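Local structure of D-alanine--D-alanine ligase (Acinetobacter baumannii ACICU, 5D8D) at residues K233-Q236 with A237-R241; K102-Q105 with I106-G109; Y290-D293 with E294-A298. The protein catalyses the ATP-dependent joining of two D-alanines into D-alanyl-D-alanine, a building block for bacterial peptidoglycan. All coordinates share one frame; numbering follows the deposited sequence.

Contact 1: residues K233-Q236 with A237-R241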
loop_
_atom_site.group_PDB
_atom_site.type_symbol
_atom_site.label_atom_id
_atom_site.label_comp_id
_atom_site.label_asym_id
_atom_site.label_seq_id
_atom_site.Cartn_x
_atom_site.Cartn_y
_atom_site.Cartn_z
ATOM N N LYS A 233 25.609 -7.062 -13.640
ATOM C CA LYS A 233 24.917 -8.170 -13.011
ATOM C C LYS A 233 24.754 -7.896 -11.486
ATOM O O LYS A 233 23.725 -8.253 -10.883
ATOM C CB LYS A 233 25.520 -9.518 -13.425
ATOM C CG LYS A 233 26.761 -9.986 -12.717
ATOM C CD LYS A 233 27.277 -11.283 -13.383
ATOM C CE LYS A 233 27.493 -12.453 -12.402
ATOM N NZ LYS A 233 28.550 -12.212 -11.377
ATOM N N LYS A 234 25.692 -7.138 -10.913
ATOM C CA LYS A 234 25.555 -6.698 -9.546
ATOM C C LYS A 234 24.350 -5.748 -9.371
ATOM O O LYS A 234 23.600 -5.858 -8.410
ATOM C CB LYS A 234 26.885 -6.082 -9.055
ATOM C CG LYS A 234 27.172 -6.100 -7.557
ATOM C CD LYS A 234 26.539 -7.264 -6.749
ATOM C CE LYS A 234 26.991 -8.673 -7.154
ATOM N NZ LYS A 234 28.456 -8.851 -6.947
ATOM N N LEU A 235 24.179 -4.822 -10.301
ATOM C CA LEU A 235 23.029 -3.918 -10.310
ATOM C C LEU A 235 21.714 -4.698 -10.469
ATOM O O LEU A 235 20.740 -4.399 -9.802
ATOM C CB LEU A 235 23.117 -2.914 -11.453
ATOM C CG LEU A 235 22.746 -1.443 -11.294
ATOM C CD1 LEU A 235 22.099 -0.964 -12.584
ATOM C CD2 LEU A 235 21.850 -1.097 -10.120
ATOM N N GLN A 236 21.697 -5.703 -11.325
ATOM C CA GLN A 236 20.484 -6.527 -11.528
ATOM C C GLN A 236 20.103 -7.325 -10.265
ATOM O O GLN A 236 18.944 -7.382 -9.895
ATOM C CB GLN A 236 20.661 -7.481 -12.720
ATOM C CG GLN A 236 20.764 -6.764 -14.054
ATOM C CD GLN A 236 21.108 -7.684 -15.197
ATOM O OE1 GLN A 236 21.985 -8.540 -15.098
ATOM N NE2 GLN A 236 20.422 -7.507 -16.303
ATOM N N ALA A 237 21.097 -7.907 -9.603
ATOM C CA ALA A 237 20.900 -8.569 -8.296
ATOM C C ALA A 237 20.341 -7.615 -7.242
ATOM O O ALA A 237 19.401 -7.921 -6.521
ATOM C CB ALA A 237 22.211 -9.154 -7.811
ATOM N N LEU A 238 20.926 -6.447 -7.156
ATOM C CA LEU A 238 20.460 -5.442 -6.225
ATOM C C LEU A 238 18.995 -5.062 -6.490
ATOM O O LEU A 238 18.177 -4.995 -5.572
ATOM C CB LEU A 238 21.357 -4.210 -6.328
ATOM C CG LEU A 238 20.975 -3.059 -5.425
ATOM C CD1 LEU A 238 21.236 -3.488 -3.989
ATOM C CD2 LEU A 238 21.736 -1.782 -5.791
ATOM N N CYS A 239 18.688 -4.824 -7.767
ATOM C CA CYS A 239 17.349 -4.445 -8.197
ATOM C C CYS A 239 16.365 -5.595 -8.031
ATOM O O CYS A 239 15.207 -5.363 -7.755
ATOM C CB CYS A 239 17.358 -3.922 -9.639
ATOM S SG CYS A 239 18.223 -2.347 -9.775
ATOM N N LEU A 240 16.815 -6.825 -8.211
ATOM C CA LEU A 240 15.945 -7.963 -7.943
ATOM C C LEU A 240 15.472 -7.907 -6.525
ATOM O O LEU A 240 14.300 -8.081 -6.275
ATOM C CB LEU A 240 16.661 -9.282 -8.190
ATOM C CG LEU A 240 15.888 -10.565 -7.926
ATOM C CD1 LEU A 240 14.593 -10.610 -8.696
ATOM C CD2 LEU A 240 16.777 -11.720 -8.313
ATOM N N ARG A 241 16.385 -7.635 -5.601
ATOM C CA ARG A 241 16.050 -7.563 -4.180
ATOM C C ARG A 241 15.154 -6.381 -3.857
ATOM O O ARG A 241 14.271 -6.469 -3.012
ATOM C CB ARG A 241 17.311 -7.482 -3.325
ATOM C CG ARG A 241 18.198 -8.699 -3.439
ATOM C CD ARG A 241 18.974 -8.905 -2.157
ATOM N NE ARG A 241 19.975 -7.864 -1.949
ATOM C CZ ARG A 241 20.481 -7.494 -0.766
ATOM N NH1 ARG A 241 20.068 -8.039 0.383
ATOM N NH2 ARG A 241 21.418 -6.544 -0.724
#
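Cys-239 sits one helical turn beyond Leu-235, and its short side chain can be followed from root to tip against that residue. CB rests on the backbone oxygen of the turn before, 3.4 Å from Leu-235 O, with Gln-236 O a little farther off. From there the sulfur is set anti to the carbonyl carbon (chi1 -68°), beside the backbone N, which turns it back along the helix. SG lies 3.2 Å from Leu-235 O and 3.9 Å from CD2 of Leu-235. That CD2 is the branch by which the Leu-235 side chain makes its contacts with the next turn: the leucine leaves the backbone heading away from the following turn, and its outer methyl then meets both the sulfur and, more loosely at 4.4 Å, CD2 of Leu-238. Leu-235 therefore faces two partners, at i+3 and i+4, on one side of the helix. The backbone beneath is regular: Cys-239 N donates to Leu-235 O over 2.9 Å, and Leu-240 N to Gln-236 O over 2.8 Å. Gln-236 runs out extended from the same turn and gives a weak hydrogen bond from NE2 to Leu-194 O, while its side chain touches Pro-193 and Val-196. Leu-235 and Cys-239 both press on Ile-186; Leu-235 also touches Phe-264, and Cys-239 Leu-266. Leu-235 reaches Phe-184 as well, which falls in the predicted ATP-binding range. This apolar stripe is how helix 229-245 lies on the antiparallel sheet built from strands 181-189, 192-198, 252-259 and 264-270, the helix-on-sheet layer of an ATP-grasp ligase.

Contact 2: residues K102-Q105 with I106-G109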
loop_
_atom_site.group_PDB
_atom_site.type_symbol
_atom_site.label_atom_id
_atom_site.label_comp_id
_atom_site.label_asym_id
_atom_site.label_seq_id
_atom_site.Cartn_x
_atom_site.Cartn_y
_atom_site.Cartn_z
ATOM N N LYS A 102 7.441 5.872 0.684
ATOM C CA LYS A 102 7.122 4.564 1.287
ATOM C C LYS A 102 7.922 3.452 0.674
ATOM O O LYS A 102 8.326 2.533 1.372
ATOM C CB LYS A 102 5.619 4.249 1.271
ATOM C CG LYS A 102 4.837 5.146 2.219
ATOM C CD LYS A 102 3.424 4.668 2.414
ATOM C CE LYS A 102 2.660 5.591 3.350
ATOM N NZ LYS A 102 2.258 6.850 2.695
ATOM N N THR A 103 8.175 3.545 -0.633
ATOM C CA THR A 103 9.101 2.636 -1.315
ATOM C C THR A 103 10.509 2.672 -0.662
ATOM O O THR A 103 11.114 1.636 -0.412
ATOM C CB THR A 103 9.178 2.976 -2.811
ATOM O OG1 THR A 103 7.910 2.737 -3.432
ATOM C CG2 THR A 103 10.188 2.096 -3.511
ATOM N N LYS A 104 11.026 3.865 -0.414
ATOM C CA LYS A 104 12.375 4.001 0.167
ATOM C C LYS A 104 12.446 3.520 1.621
ATOM O O LYS A 104 13.433 2.914 2.019
ATOM C CB LYS A 104 12.873 5.435 0.087
ATOM C CG LYS A 104 13.258 5.889 -1.298
ATOM C CD LYS A 104 13.179 7.414 -1.359
ATOM C CE LYS A 104 14.300 8.080 -2.121
ATOM N NZ LYS A 104 15.603 8.059 -1.383
ATOM N N GLN A 105 11.388 3.761 2.393
ATOM C CA GLN A 105 11.346 3.278 3.750
ATOM C C GLN A 105 11.356 1.779 3.722
ATOM O O GLN A 105 12.128 1.162 4.447
ATOM C CB GLN A 105 10.135 3.791 4.476
ATOM C CG GLN A 105 10.134 5.299 4.629
ATOM C CD GLN A 105 8.827 5.918 5.109
ATOM O OE1 GLN A 105 8.855 6.977 5.729
ATOM N NE2 GLN A 105 7.688 5.294 4.821
ATOM N N ILE A 106 10.544 1.167 2.865
ATOM C CA ILE A 106 10.656 -0.287 2.679
ATOM C C ILE A 106 12.084 -0.722 2.310
ATOM O O ILE A 106 12.596 -1.756 2.813
ATOM C CB ILE A 106 9.689 -0.835 1.622
ATOM C CG1 ILE A 106 8.221 -0.565 1.991
ATOM C CG2 ILE A 106 9.885 -2.338 1.451
ATOM C CD1 ILE A 106 7.798 -1.013 3.365
ATOM N N TRP A 107 12.726 0.054 1.436
ATOM C CA TRP A 107 14.120 -0.199 1.077
ATOM C C TRP A 107 15.148 0.061 2.233
ATOM O O TRP A 107 16.014 -0.788 2.458
ATOM C CB TRP A 107 14.497 0.553 -0.211
ATOM C CG TRP A 107 13.851 0.028 -1.457
ATOM C CD1 TRP A 107 13.325 -1.229 -1.674
ATOM C CD2 TRP A 107 13.686 0.736 -2.666
ATOM N NE1 TRP A 107 12.825 -1.317 -2.939
ATOM C CE2 TRP A 107 13.028 -0.120 -3.568
ATOM C CE3 TRP A 107 14.018 2.030 -3.078
ATOM C CZ2 TRP A 107 12.714 0.267 -4.861
ATOM C CZ3 TRP A 107 13.702 2.412 -4.371
ATOM C CH2 TRP A 107 13.063 1.532 -5.242
ATOM N N GLN A 108 15.050 1.185 2.957
ATOM C CA GLN A 108 15.838 1.408 4.201
ATOM C C GLN A 108 15.639 0.257 5.157
ATOM O O GLN A 108 16.578 -0.273 5.718
ATOM C CB GLN A 108 15.405 2.684 4.895
ATOM C CG GLN A 108 16.066 3.923 4.329
ATOM C CD GLN A 108 15.349 5.230 4.664
ATOM O OE1 GLN A 108 14.243 5.250 5.241
ATOM N NE2 GLN A 108 15.984 6.349 4.284
ATOM N N GLY A 109 14.393 -0.180 5.255
ATOM C CA GLY A 109 14.024 -1.223 6.143
ATOM C C GLY A 109 14.456 -2.598 5.749
ATOM O O GLY A 109 14.212 -3.522 6.511
#
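Lys-102 meets Ile-106 through its carbonyl: the oxygen takes a nearly straight bond from Ile-106 N (3.0 Å, 172°), and CG1 of the isoleucine settles 3.2 Å from the same Lys-102 O. The ammonium end runs the other way, to a salt bridge with Asp-99 and a hydrogen bond with Gln-92 of the second subunit. Next, Thr-103 sets its methyl over the face of the Trp-107 ring. CG2 stands above the six-membered ring, 3.4 Å from the centroid and only 11° off the normal, a close CH-pi contact in which the two side chains run alongside each other and point the same way. With chi1 at -65°, OG1 lies beside the backbone N and CG2 anti to it; the hydroxyl is turned to the carbonyls of Ile-96 and Asp-99 while the methyl takes the ring. The same face of the indole also looks on Thr-103 O, 3.3 Å from Trp-107 CG, and NE1 is held by Ala-242 O. Lys-104 follows, its NZ paired with Glu-176, a residue within the predicted ATP-binding range. Gln-105 O accepts from Gly-109 N at 2.8 Å. The amide oxygens OE1 of Gln-105 and Gln-108 both make weak hydrogen bonds to Tyr-117 OH. Chemically, the turn-to-turn grip comes from backbone bonds and one methyl-on-indole contact, whereas the lysine charges are probably balanced by Asp-99 and Glu-176, outside these two segments, which probably helps make these long side chains tolerable in a buried helix.

Contact 3: residues Y290-D293 with E294-A298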
loop_
_atom_site.group_PDB
_atom_site.type_symbol
_atom_site.label_atom_id
_atom_site.label_comp_id
_atom_site.label_asym_id
_atom_site.label_seq_id
_atom_site.Cartn_x
_atom_site.Cartn_y
_atom_site.Cartn_z
ATOM N N TYR A 290 12.929 -11.110 -27.156
ATOM C CA TYR A 290 11.462 -10.995 -27.224
ATOM C C TYR A 290 11.087 -9.995 -28.285
ATOM O O TYR A 290 11.503 -8.849 -28.239
ATOM C CB TYR A 290 10.816 -10.638 -25.857
ATOM C CG TYR A 290 10.891 -11.725 -24.778
ATOM C CD1 TYR A 290 11.979 -11.783 -23.923
ATOM C CD2 TYR A 290 9.905 -12.682 -24.623
ATOM C CE1 TYR A 290 12.093 -12.749 -22.932
ATOM C CE2 TYR A 290 10.014 -13.681 -23.626
ATOM C CZ TYR A 290 11.110 -13.689 -22.780
ATOM O OH TYR A 290 11.286 -14.602 -21.781
ATOM N N SER A 291 10.284 -10.411 -29.245
ATOM C CA SER A 291 9.588 -9.401 -30.057
ATOM C C SER A 291 8.646 -8.732 -29.085
ATOM O O SER A 291 8.440 -9.241 -27.981
ATOM C CB SER A 291 8.781 -10.038 -31.193
ATOM O OG SER A 291 7.618 -10.707 -30.707
ATOM N N PHE A 292 8.072 -7.613 -29.489
ATOM C CA PHE A 292 7.043 -6.956 -28.686
ATOM C C PHE A 292 5.825 -7.847 -28.455
ATOM O O PHE A 292 5.251 -7.829 -27.359
ATOM C CB PHE A 292 6.600 -5.666 -29.348
ATOM C CG PHE A 292 5.568 -4.915 -28.579
ATOM C CD1 PHE A 292 5.945 -4.009 -27.597
ATOM C CD2 PHE A 292 4.208 -5.065 -28.879
ATOM C CE1 PHE A 292 4.993 -3.253 -26.922
ATOM C CE2 PHE A 292 3.236 -4.346 -28.173
ATOM C CZ PHE A 292 3.629 -3.434 -27.197
ATOM N N ASP A 293 5.441 -8.632 -29.460
ATOM C CA ASP A 293 4.277 -9.535 -29.322
ATOM C C ASP A 293 4.585 -10.688 -28.361
ATOM O O ASP A 293 3.721 -11.108 -27.597
ATOM C CB ASP A 293 3.805 -10.090 -30.667
ATOM C CG ASP A 293 3.436 -9.012 -31.657
ATOM O OD1 ASP A 293 3.608 -7.812 -31.374
ATOM O OD2 ASP A 293 3.003 -9.373 -32.769
ATOM N N GLU A 294 5.818 -11.176 -28.396
ATOM C CA GLU A 294 6.228 -12.248 -27.508
ATOM C C GLU A 294 6.275 -11.706 -26.087
ATOM O O GLU A 294 5.792 -12.336 -25.156
ATOM C CB GLU A 294 7.585 -12.842 -27.924
ATOM C CG GLU A 294 7.526 -13.765 -29.137
ATOM C CD GLU A 294 8.868 -13.970 -29.839
ATOM O OE1 GLU A 294 9.789 -13.119 -29.770
ATOM O OE2 GLU A 294 9.005 -15.010 -30.506
ATOM N N LEU A 295 6.821 -10.512 -25.929
ATOM C CA LEU A 295 6.825 -9.837 -24.638
ATOM C C LEU A 295 5.396 -9.763 -24.051
ATOM O O LEU A 295 5.202 -10.059 -22.866
ATOM C CB LEU A 295 7.449 -8.434 -24.776
ATOM C CG LEU A 295 7.247 -7.444 -23.655
ATOM C CD1 LEU A 295 7.833 -8.032 -22.380
ATOM C CD2 LEU A 295 7.883 -6.111 -23.994
ATOM N N CYS A 296 4.407 -9.418 -24.883
ATOM C CA CYS A 296 3.043 -9.275 -24.410
ATOM C C CYS A 296 2.475 -10.616 -23.997
ATOM O O CYS A 296 1.890 -10.733 -22.955
ATOM C CB CYS A 296 2.161 -8.589 -25.433
ATOM S SG CYS A 296 2.553 -6.832 -25.676
ATOM N N VAL A 297 2.685 -11.656 -24.773
ATOM C CA VAL A 297 2.255 -12.979 -24.320
ATOM C C VAL A 297 2.928 -13.386 -22.964
ATOM O O VAL A 297 2.287 -13.944 -22.068
ATOM C CB VAL A 297 2.479 -14.020 -25.431
ATOM C CG1 VAL A 297 2.359 -15.452 -24.909
ATOM C CG2 VAL A 297 1.458 -13.787 -26.543
ATOM N N ALA A 298 4.199 -13.070 -22.812
ATOM C CA ALA A 298 4.934 -13.465 -21.618
ATOM C C ALA A 298 4.446 -12.706 -20.368
ATOM O O ALA A 298 4.346 -13.284 -19.275
ATOM C CB ALA A 298 6.433 -13.270 -21.834
#
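Tyr-290 is still extended (phi -88°, psi 124°), and Ser-291 then turns the chain into helix 292-301, its carbonyl O accepting from Leu-295 N at 2.9 Å in the first i+4 bond. Ser-291 and Glu-294 meet reciprocally. Ser-291 OG, placed between the backbone N and the carbonyl carbon, accepts from Glu-294 N at 3.0 Å; in return Ser-291 N donates to Glu-294 OE1 over 2.8 Å, almost straight at 176°, using the oxygen's anti lone pair. The glutamate chain is extended beyond CG, which brings its carboxylate back across the helix start. This is a capping box with Ser-291 at the N-cap, and the residue before it completes a hydrophobic staple: Tyr-290 CB lies 4.2 Å from CB of Leu-295. Farther along the tyrosine, CE2 touches Ala-298 CB at 4.0 Å, one turn on. Farther round the helix, Phe-292 and Cys-296 make a sulfur-aromatic contact. Cys-296 SG stands over one face of the Phe-292 ring, 3.6 Å from CE2 and nearer that rim than the centre. Asp-293 OD1 borders the same ring in its plane and forms a salt bridge with Arg-37, at the end of helix 21-37, on whose Ala-30 and Ala-34 the phenylalanine also packs.

Each contact joins residues about one turn apart in a helix, yet they differ in depth. Contact 2 is the buried one, at the dimer interface; contacts 1 and 3 each have one side inward and one outward. Contacts 1 and 2 are neighbours, about 5 Å apart at their nearest atoms, and both reach strand 264-270: leucine and cysteine in contact 1, threonine and tryptophan in contact 2. Contacts 1 and 3 both touch strand 181-189. Contact 3 is on the opposite side of the chain's centre from contact 2 and joins helix 292-301 to helices 21-37 and 280-286. It alone carries a helix start: there Ser-291 OG serves Glu-294 N, and backbone bonds take over.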